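Local coordinates for tail fiber protein (Pseudomonas aeruginosa, PDB 6CL6), which forms the trimeric receptor-binding fiber of the R2 pyocin, a contractile injection system, and probably recognises the surface of the target bacterial cell, at the interface of chains A and B. Sequence-based numbering; all coordinates share one arbitrary frame. Chains: chain A/B, Tail fiber protein.

The interface of chains A and B. Residues chain A 11-12, 15-16, 18; chain B 15-18, 22.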
loop_
_atom_site.group_PDB
_atom_site.type_symbol
_atom_site.label_atom_id
_atom_site.label_comp_id
_atom_site.label_asym_id
_atom_site.label_seq_id
_atom_site.Cartn_x
_atom_site.Cartn_y
_atom_site.Cartn_z
ATOM N N ALA A 11 11.018 83.089 -73.485
ATOM C CA ALA A 11 10.316 81.813 -73.401
ATOM C C ALA A 11 11.279 80.698 -72.996
ATOM O O ALA A 11 12.495 80.781 -73.223
ATOM C CB ALA A 11 9.653 81.450 -74.736
ATOM N N ALA A 12 10.717 79.636 -72.410
ATOM C CA ALA A 12 11.537 78.532 -71.912
ATOM C C ALA A 12 12.493 78.025 -72.978
ATOM O O ALA A 12 13.641 77.675 -72.678
ATOM C CB ALA A 12 10.641 77.390 -71.431
ATOM N N ILE A 15 15.916 79.365 -72.904
ATOM C CA ILE A 15 16.773 79.107 -71.747
ATOM C C ILE A 15 17.606 77.855 -72.020
ATOM O O ILE A 15 17.038 76.809 -72.366
ATOM C CB ILE A 15 15.926 78.944 -70.490
ATOM C CG1 ILE A 15 14.978 80.136 -70.320
ATOM C CG2 ILE A 15 16.830 78.779 -69.272
ATOM C CD1 ILE A 15 15.673 81.483 -70.323
ATOM N N PRO A 16 18.923 77.912 -71.865
ATOM C CA PRO A 16 19.749 76.724 -72.099
ATOM C C PRO A 16 19.648 75.765 -70.918
ATOM O O PRO A 16 19.096 76.091 -69.864
ATOM C CB PRO A 16 21.160 77.298 -72.210
ATOM C CG PRO A 16 21.129 78.452 -71.239
ATOM C CD PRO A 16 19.716 79.021 -71.293
ATOM N N LEU A 18 20.518 73.923 -67.650
ATOM C CA LEU A 18 21.064 74.470 -66.425
ATOM C C LEU A 18 21.588 73.346 -65.542
ATOM O O LEU A 18 21.072 72.225 -65.564
ATOM C CB LEU A 18 20.015 75.265 -65.647
ATOM C CG LEU A 18 19.283 76.358 -66.417
ATOM C CD1 LEU A 18 18.277 77.054 -65.519
ATOM C CD2 LEU A 18 20.281 77.353 -66.981
ATOM N N ILE B 15 12.961 85.306 -66.088
ATOM C CA ILE B 15 13.004 83.913 -66.538
ATOM C C ILE B 15 11.589 83.337 -66.513
ATOM O O ILE B 15 10.876 83.504 -65.509
ATOM C CB ILE B 15 13.944 83.091 -65.652
ATOM C CG1 ILE B 15 15.262 83.831 -65.391
ATOM C CG2 ILE B 15 14.236 81.749 -66.319
ATOM C CD1 ILE B 15 16.036 84.208 -66.658
ATOM N N PRO B 16 11.158 82.658 -67.566
ATOM C CA PRO B 16 9.835 82.036 -67.556
ATOM C C PRO B 16 9.841 80.740 -66.765
ATOM O O PRO B 16 10.890 80.206 -66.402
ATOM C CB PRO B 16 9.571 81.766 -69.036
ATOM C CG PRO B 16 10.930 81.487 -69.581
ATOM C CD PRO B 16 11.888 82.365 -68.812
ATOM N N GLY B 17 8.636 80.233 -66.520
ATOM C CA GLY B 17 8.509 78.946 -65.857
ATOM C C GLY B 17 9.162 77.857 -66.683
ATOM O O GLY B 17 9.013 77.803 -67.906
ATOM N N LEU B 18 9.877 76.972 -66.003
ATOM C CA LEU B 18 10.694 75.960 -66.659
ATOM C C LEU B 18 10.216 74.565 -66.309
ATOM O O LEU B 18 9.685 74.332 -65.223
ATOM C CB LEU B 18 12.169 76.103 -66.255
ATOM C CG LEU B 18 12.794 77.479 -66.422
ATOM C CD1 LEU B 18 14.132 77.540 -65.721
ATOM C CD2 LEU B 18 12.950 77.811 -67.893
ATOM N N LYS B 22 14.852 70.954 -67.876
ATOM C CA LYS B 22 15.831 71.989 -68.111
ATOM C C LYS B 22 17.043 71.830 -67.205
ATOM O O LYS B 22 18.092 72.407 -67.491
ATOM C CB LYS B 22 15.181 73.375 -67.908
ATOM C CG LYS B 22 16.033 74.553 -68.399
ATOM C CD LYS B 22 16.258 74.526 -69.921
ATOM C CE LYS B 22 14.958 74.680 -70.706
ATOM N NZ LYS B 22 15.182 74.738 -72.181
#
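A:Ile15 packs on B:Leu18 and B:Pro16 in a subunit interface of the R-type pyocin tail fiber trimer, near the N-terminal end of the fragment, where residues of the same segment in both copies join apolar packing to hydrogen bonds at backbone carbonyls. The patch probably helps to hold the chains together at this end of the slender shaft. A:Ile15 makes these contacts with its CG1 branch. CG1 lies anti to the carbonyl carbon (chi1 -53°), which turns it toward B:Leu18, whose methyl CD2 is 3.9 Å from A:Ile15 CG1; the two side chains cross at about a right angle. The ring of B:Pro16 comes at the same branch tip to tip, its CD 4.1 Å from A:Ile15 CG1. The neighbouring ring atom, B:Pro16 CG, points at the A:Ala11–A:Ala12 peptide, 3.4 Å from A:Ala12 N. A:Leu18 and B:Leu18, equivalent residues of neighbouring copies, also cross almost perpendicularly, their CD1 methyls 4.2 Å apart.

The polar contacts centre on B:Lys22. Its side chain leaves with CG anti to the backbone N (chi1 -168°), then bends at chi2 and chi3, so that the aliphatic part passes the carbonyls of A:Ile15 and A:Pro16. The terminal amine reaches the main chain of the neighbour: B:Lys22 NZ donates to A:Ile15 O at 2.8 Å, tilted 19° from the carbonyl plane. A:Ala12 O, at the start of the 3-10 helix 12-14, offers the same amine a second, weak hydrogen bond. These two carbonyls would help to stabilise a positive charge on the amine. At the other end of the residue, B:Lys22 O accepts from A:Leu18 N at 2.9 Å, nearly straight at the hydrogen, where strand 18-19 of chain A begins.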